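Local coordinates for arginase 1, mitochondrial (Arabidopsis thaliana, PDB 6VSU), which hydrolyses L-arginine to urea and L-ornithine with two manganese ions per subunit, and also converts agmatine to putrescine, at residues S6-E9 / K10-R14; L87-P90 / R91-T94; M222-F225 / S226-R229. All coordinates share one frame; numbering follows the deposited sequence.

Contact 1. Residues S6-E9 / K10-R14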
loop_
_atom_site.group_PDB
_atom_site.type_symbol
_atom_site.label_atom_id
_atom_site.label_comp_id
_atom_site.label_asym_id
_atom_site.label_seq_id
_atom_site.Cartn_x
_atom_site.Cartn_y
_atom_site.Cartn_z
ATOM N N SER E 6 -1.373 6.328 48.289
ATOM C CA SER E 6 -2.198 7.544 48.505
ATOM C C SER E 6 -1.220 8.689 48.284
ATOM O O SER E 6 -1.630 9.832 48.008
ATOM C CB SER E 6 -2.779 7.575 49.876
ATOM O OG SER E 6 -3.905 6.719 49.955
ATOM N N SER E 7 0.049 8.340 48.461
ATOM C CA SER E 7 1.125 9.275 48.087
ATOM C C SER E 7 1.205 9.220 46.549
ATOM O O SER E 7 1.689 10.173 45.930
ATOM C CB SER E 7 2.382 8.830 48.773
ATOM O OG SER E 7 3.509 8.901 47.932
ATOM N N ILE E 8 0.829 8.077 45.964
ATOM C CA ILE E 8 0.726 7.836 44.503
ATOM C C ILE E 8 -0.186 8.915 43.923
ATOM O O ILE E 8 0.203 9.521 42.955
ATOM C CB ILE E 8 0.215 6.404 44.240
ATOM C CG1 ILE E 8 1.332 5.367 44.375
ATOM C CG2 ILE E 8 -0.504 6.290 42.908
ATOM C CD1 ILE E 8 2.531 5.619 43.499
ATOM N N GLU E 9 -1.300 9.183 44.585
ATOM C CA GLU E 9 -2.321 10.126 44.059
ATOM C C GLU E 9 -1.748 11.559 44.049
ATOM O O GLU E 9 -2.098 12.353 43.126
ATOM C CB GLU E 9 -3.631 9.991 44.848
ATOM C CG GLU E 9 -4.699 10.961 44.387
ATOM C CD GLU E 9 -6.082 10.405 44.037
ATOM O OE1 GLU E 9 -6.244 9.155 43.957
ATOM O OE2 GLU E 9 -7.011 11.247 43.789
ATOM N N LYS E 10 -0.857 11.860 45.002
ATOM C CA LYS E 10 -0.224 13.197 45.126
ATOM C C LYS E 10 0.801 13.374 44.009
ATOM O O LYS E 10 0.873 14.472 43.477
ATOM C CB LYS E 10 0.417 13.388 46.509
ATOM C CG LYS E 10 1.384 14.563 46.599
ATOM C CD LYS E 10 2.201 14.625 47.895
ATOM C CE LYS E 10 1.521 15.363 49.042
ATOM N NZ LYS E 10 0.969 16.713 48.727
ATOM N N GLY E 11 1.630 12.390 43.705
ATOM C CA GLY E 11 2.563 12.547 42.561
ATOM C C GLY E 11 1.805 12.727 41.227
ATOM O O GLY E 11 2.145 13.601 40.406
ATOM N N GLN E 12 0.761 11.933 41.013
ATOM C CA GLN E 12 -0.091 12.072 39.831
ATOM C C GLN E 12 -0.643 13.497 39.765
ATOM O O GLN E 12 -0.722 14.040 38.685
ATOM C CB GLN E 12 -1.170 11.009 39.911
ATOM C CG GLN E 12 -0.609 9.596 39.895
ATOM C CD GLN E 12 -1.748 8.639 40.119
ATOM O OE1 GLN E 12 -2.869 9.077 40.382
ATOM N NE2 GLN E 12 -1.488 7.358 39.921
ATOM N N ASN E 13 -0.970 14.092 40.904
ATOM C CA ASN E 13 -1.617 15.423 40.955
ATOM C C ASN E 13 -0.581 16.453 40.506
ATOM O O ASN E 13 -1.007 17.429 39.881
ATOM C CB ASN E 13 -2.252 15.715 42.320
ATOM C CG ASN E 13 -3.576 14.983 42.538
ATOM O OD1 ASN E 13 -4.107 14.290 41.649
ATOM N ND2 ASN E 13 -4.137 15.152 43.724
ATOM N N ARG E 14 0.701 16.214 40.775
ATOM C CA ARG E 14 1.772 17.121 40.289
ATOM C C ARG E 14 1.817 17.064 38.751
ATOM O O ARG E 14 1.901 18.125 38.132
ATOM C CB ARG E 14 3.104 16.793 40.972
ATOM C CG ARG E 14 3.127 17.078 42.469
ATOM C CD ARG E 14 4.475 16.882 43.138
ATOM N NE ARG E 14 5.381 17.923 42.693
ATOM C CZ ARG E 14 5.627 19.046 43.347
ATOM N NH1 ARG E 14 5.069 19.269 44.522
ATOM N NH2 ARG E 14 6.451 19.937 42.833
#
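At the N-terminal end of the long helix 7-37, I8 and Q12 meet one turn apart, and ordinary i to i+4 bonding joins the residues round them. S7 O accepts G11 N at 3.1 Å, and I8 O accepts the N of Q12 at 3.1 Å in a nearly straight bond (173°). N13 N reaches E9 O at 3.0 Å, but from an angle that makes this bond weak. The side chain of Q12 runs back over the preceding turn: with CG beside its own backbone N (chi1 -62°), CG comes within 3.2 Å of I8 O, and the extended chain beyond carries the amide on to I8. At its end NE2 rests 3.3 Å from the methyl CG2 of I8, with the two side chains slanting across one another. The amide itself is held from outside this turn, NE2 by C107 O and OE1 by R113 NH1, and R113 NH1 also binds N13 OD1. These bonds tie the start of the helix to the 101-106 and 111-126 helical region and fix how the buried Q12 amide is turned. With an alanine in place of Q12, C107 O would probably be left without this donor and R113 with one amide oxygen fewer. The side chain of R14 leads away to a salt bridge with E25 of a second subunit. This i to i+4 pattern of backbone bonds is that of an alpha-helix, here in its first turns, with Q12 and N13 joined to C107 and R113 of the same chain.

Contact 2. Residues L87-P90 / R91-T94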
loop_
_atom_site.group_PDB
_atom_site.type_symbol
_atom_site.label_atom_id
_atom_site.label_comp_id
_atom_site.label_asym_id
_atom_site.label_seq_id
_atom_site.Cartn_x
_atom_site.Cartn_y
_atom_site.Cartn_z
ATOM N N LEU E 87 -7.621 31.226 7.368
ATOM C CA LEU E 87 -7.210 30.351 8.486
ATOM C C LEU E 87 -5.914 30.866 9.104
ATOM O O LEU E 87 -5.675 30.536 10.251
ATOM C CB LEU E 87 -7.042 28.917 7.967
ATOM C CG LEU E 87 -8.330 28.195 7.616
ATOM C CD1 LEU E 87 -8.031 26.925 6.847
ATOM C CD2 LEU E 87 -9.153 27.889 8.880
ATOM N N LYS E 88 -5.136 31.691 8.422
ATOM C CA LYS E 88 -3.931 32.298 9.035
ATOM C C LYS E 88 -4.286 33.490 9.920
ATOM O O LYS E 88 -3.357 33.942 10.600
ATOM C CB LYS E 88 -2.944 32.749 7.959
ATOM C CG LYS E 88 -2.305 31.614 7.190
ATOM C CD LYS E 88 -1.634 32.111 5.958
ATOM C CE LYS E 88 -0.995 30.965 5.203
ATOM N NZ LYS E 88 -0.528 31.504 3.899
ATOM N N ASP E 89 -5.520 34.005 9.874
ATOM C CA ASP E 89 -6.061 34.991 10.862
ATOM C C ASP E 89 -6.351 34.283 12.181
ATOM O O ASP E 89 -7.175 33.383 12.252
ATOM C CB ASP E 89 -7.311 35.657 10.317
ATOM C CG ASP E 89 -7.790 36.878 11.048
ATOM O OD1 ASP E 89 -7.356 37.088 12.222
ATOM O OD2 ASP E 89 -8.636 37.600 10.435
ATOM N N PRO E 90 -5.598 34.579 13.254
ATOM C CA PRO E 90 -5.854 33.990 14.576
ATOM C C PRO E 90 -7.304 34.132 15.055
ATOM O O PRO E 90 -7.806 33.236 15.760
ATOM C CB PRO E 90 -4.939 34.774 15.516
ATOM C CG PRO E 90 -3.828 35.320 14.623
ATOM C CD PRO E 90 -4.451 35.512 13.244
ATOM N N ARG E 91 -7.977 35.199 14.646
ATOM C CA ARG E 91 -9.402 35.397 14.976
ATOM C C ARG E 91 -10.252 34.323 14.305
ATOM O O ARG E 91 -11.374 34.061 14.822
ATOM C CB ARG E 91 -9.893 36.762 14.528
ATOM C CG ARG E 91 -9.221 37.858 15.323
ATOM C CD ARG E 91 -9.435 39.249 14.765
ATOM N NE ARG E 91 -9.004 39.265 13.372
ATOM C CZ ARG E 91 -8.948 40.345 12.632
ATOM N NH1 ARG E 91 -9.203 41.532 13.151
ATOM N NH2 ARG E 91 -8.581 40.241 11.374
ATOM N N VAL E 92 -9.767 33.715 13.232
ATOM C CA VAL E 92 -10.458 32.564 12.576
ATOM C C VAL E 92 -10.008 31.239 13.185
ATOM O O VAL E 92 -10.862 30.372 13.465
ATOM C CB VAL E 92 -10.207 32.568 11.068
ATOM C CG1 VAL E 92 -10.785 31.328 10.410
ATOM C CG2 VAL E 92 -10.778 33.832 10.438
ATOM N N LEU E 93 -8.706 31.058 13.390
ATOM C CA LEU E 93 -8.172 29.783 13.949
ATOM C C LEU E 93 -6.908 30.042 14.772
ATOM O O LEU E 93 -5.990 30.724 14.322
ATOM C CB LEU E 93 -7.913 28.807 12.795
ATOM C CG LEU E 93 -7.483 27.401 13.226
ATOM C CD1 LEU E 93 -8.565 26.666 14.023
ATOM C CD2 LEU E 93 -7.082 26.557 12.012
ATOM N N THR E 94 -6.887 29.523 15.986
ATOM C CA THR E 94 -5.628 29.313 16.749
ATOM C C THR E 94 -5.610 27.860 17.220
ATOM O O THR E 94 -6.579 27.180 17.007
ATOM C CB THR E 94 -5.473 30.280 17.939
ATOM O OG1 THR E 94 -6.627 30.182 18.759
ATOM C CG2 THR E 94 -5.259 31.694 17.485
HETATM O O HOH W 1 -4.228 30.435 12.451
HETATM O O HOH W 2 -8.631 31.459 17.768
#
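D89 and R91 form a two-nitrogen, side-on salt bridge: NE of R91 meets D89 OD1 at 3.0 Å on its syn lone pair, while NH2 of R91 meets OD2 of D89 at 2.8 Å. The carboxylate and guanidinium planes are turned 47° apart, so the pair is twisted rather than coplanar. OD1 of D89 also takes R91 N at 3.1 Å from above the carboxylate plane, chi1 of D89 (-167°) having swung the carboxylate alongside its carbonyl carbon. The other guanidinium nitrogen, NH1, binds G38 O just beyond helix 7-37.

Backbone bonds complete an Asx motif. D89 O accepts L93 N at 3.0 Å, in the carbonyl plane, and V92 N at 2.8 Å, from well above that plane. This turn delivers the chain into strand 93-98, outermost within this chain in the parallel sheet of the arginase alpha/beta fold.

Two waters bridge further backbone and side-chain atoms. One donates to both L87 O and L93 O; the other donates to P90 O and accepts from T94 OG1, a hydroxyl that is also bonded to S45 OG.

Apolar contact is made by CD2 of L87, which lies 4.0 Å from CD2 of L93 and also touches CG1 of V92, the latter side chain crossing it at about a right angle. On P90, CB meets the methyl CG2 of T94 at 3.7 Å, and the same proline packs on L33 and L37 of helix 7-37.

Contact 3. Residues M222-F225 / S226-R229; sequences MRTF and SKDR
The carbonyl oxygen of T224 receives two amides of the following turn: D228 N at 3.0 Å, lying in the carbonyl plane, and K227 N by a weak, bent bond. The side chain of the same threonine is tied to the same turn, since T224 OG1 donates to D228 OD2 at 2.6 Å, approaching from above the carboxylate plane (37° out of it). E221 O, at the end of strand 218-221, is a second acceptor at that hydroxyl, so the two oxygens must share its single proton. D228 turns its carboxylate back toward T224 by placing CG beside its backbone N (chi1 -65°). The second oxygen is taken up by the neighbouring lysine, K227 NZ standing 2.8 Å from D228 OD1 on the syn side, so both oxygens of this buried carboxylate have a donor; the lysine charge would probably help keep it ionised.

T224 occupies the N-cap position of helix 225-232, though its hydroxyl makes no capping bond to the helix backbone. Before it, the 3-10 turn at 222-223 links strand 218-221 to the helix. There a water donates to M222 O and accepts from S226 N at 3.2 Å, giving one amide of the first turn a partner.

F225 and R229, one turn apart, pack by a ring rim against a flat cation: CE2 of F225 lies 3.5 Å above the guanidinium plane of R229, displaced from its middle, and the two planes are 63° apart. The methylene CB of R229 lies over one face of the ring near its rim. Salt bridges from R229 NH1 to E233 and D273 hold the guanidinium from beyond this turn. M222 packs on R272 of a third subunit, and S226 on N276 of that subunit.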
loop_
_atom_site.group_PDB
_atom_site.type_symbol
_atom_site.label_atom_id
_atom_site.label_comp_id
_atom_site.label_asym_id
_atom_site.label_seq_id
_atom_site.Cartn_x
_atom_site.Cartn_y
_atom_site.Cartn_z
ATOM N N MET E 222 -29.351 6.019 7.717
ATOM C CA MET E 222 -29.054 6.182 6.277
ATOM C C MET E 222 -30.109 5.474 5.412
ATOM O O MET E 222 -30.334 5.933 4.309
ATOM C CB MET E 222 -27.645 5.682 5.930
ATOM C CG MET E 222 -26.578 6.557 6.469
ATOM S SD MET E 222 -26.591 8.224 5.820
ATOM C CE MET E 222 -26.606 7.902 4.058
ATOM N N ARG E 223 -30.755 4.426 5.893
ATOM C CA ARG E 223 -31.854 3.802 5.142
ATOM C C ARG E 223 -33.014 4.770 4.850
ATOM O O ARG E 223 -33.843 4.362 4.065
ATOM C CB ARG E 223 -32.347 2.554 5.873
ATOM C CG ARG E 223 -32.864 2.766 7.279
ATOM C CD ARG E 223 -33.067 1.427 7.979
ATOM N NE ARG E 223 -33.499 1.655 9.349
ATOM C CZ ARG E 223 -34.777 1.882 9.723
ATOM N NH1 ARG E 223 -35.735 1.906 8.819
ATOM N NH2 ARG E 223 -35.098 2.158 10.988
ATOM N N THR E 224 -33.153 5.940 5.509
ATOM C CA THR E 224 -34.228 6.915 5.223
ATOM C C THR E 224 -33.601 8.236 4.779
ATOM O O THR E 224 -34.321 9.256 4.696
ATOM C CB THR E 224 -35.182 7.091 6.417
ATOM O OG1 THR E 224 -34.497 7.731 7.522
ATOM C CG2 THR E 224 -35.810 5.763 6.800
ATOM N N PHE E 225 -32.332 8.221 4.405
ATOM C CA PHE E 225 -31.629 9.462 4.001
ATOM C C PHE E 225 -32.221 10.083 2.721
ATOM O O PHE E 225 -32.353 11.305 2.755
ATOM C CB PHE E 225 -30.126 9.232 3.902
ATOM C CG PHE E 225 -29.349 10.505 3.660
ATOM C CD1 PHE E 225 -29.277 11.487 4.608
ATOM C CD2 PHE E 225 -28.722 10.705 2.451
ATOM C CE1 PHE E 225 -28.541 12.640 4.389
ATOM C CE2 PHE E 225 -27.998 11.859 2.215
ATOM C CZ PHE E 225 -27.935 12.848 3.173
ATOM N N SER E 226 -32.650 9.316 1.706
ATOM C CA SER E 226 -33.396 9.844 0.527
ATOM C C SER E 226 -34.505 10.794 0.995
ATOM O O SER E 226 -34.573 11.885 0.457
ATOM C CB SER E 226 -34.003 8.757 -0.318
ATOM O OG SER E 226 -32.994 7.922 -0.862
ATOM N N LYS E 227 -35.301 10.388 1.983
ATOM C CA LYS E 227 -36.486 11.141 2.478
ATOM C C LYS E 227 -36.013 12.342 3.334
ATOM O O LYS E 227 -36.547 13.458 3.194
ATOM C CB LYS E 227 -37.375 10.131 3.204
ATOM C CG LYS E 227 -38.780 10.603 3.538
ATOM C CD LYS E 227 -39.065 10.877 5.030
ATOM C CE LYS E 227 -39.185 9.645 5.922
ATOM N NZ LYS E 227 -38.289 9.745 7.123
ATOM N N ASP E 228 -35.023 12.109 4.195
ATOM C CA ASP E 228 -34.626 13.003 5.288
ATOM C C ASP E 228 -33.699 14.119 4.771
ATOM O O ASP E 228 -33.595 15.144 5.488
ATOM C CB ASP E 228 -33.955 12.236 6.415
ATOM C CG ASP E 228 -34.821 11.247 7.154
ATOM O OD1 ASP E 228 -36.027 11.382 7.097
ATOM O OD2 ASP E 228 -34.274 10.305 7.734
ATOM N N ARG E 229 -33.083 13.971 3.600
ATOM C CA ARG E 229 -31.989 14.869 3.110
ATOM C C ARG E 229 -32.425 16.333 3.170
ATOM O O ARG E 229 -31.744 17.157 3.773
ATOM C CB ARG E 229 -31.511 14.500 1.692
ATOM C CG ARG E 229 -30.442 15.448 1.153
ATOM C CD ARG E 229 -30.189 15.345 -0.335
ATOM N NE ARG E 229 -29.351 14.190 -0.675
ATOM C CZ ARG E 229 -28.001 14.136 -0.612
ATOM N NH1 ARG E 229 -27.266 15.146 -0.150
ATOM N NH2 ARG E 229 -27.367 13.051 -1.019
HETATM O O HOH W 3 -31.375 6.327 1.684
#

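Overall arrangement
All three contacts are local, each within one continuous run of chain, following one another in sequence without touching. Contacts 1 and 3 lie on opposite sides of the chain's centre, their own centres 52 Å apart; contact 2 is 38 Å from contact 1 and 36 Å from contact 3, centre to centre. Helix 7-37, which begins in contact 1, passes beside contact 2 farther along. Contact 2 lies near an ornithine pocket that includes N78, distinct from the manganese-centred one: the L87 side chain is about 7 Å from that of N78 and about 11 Å from a bound L-ornithine. Contacts 1 and 3 lie away from the metal and ornithine sites, each beside another subunit.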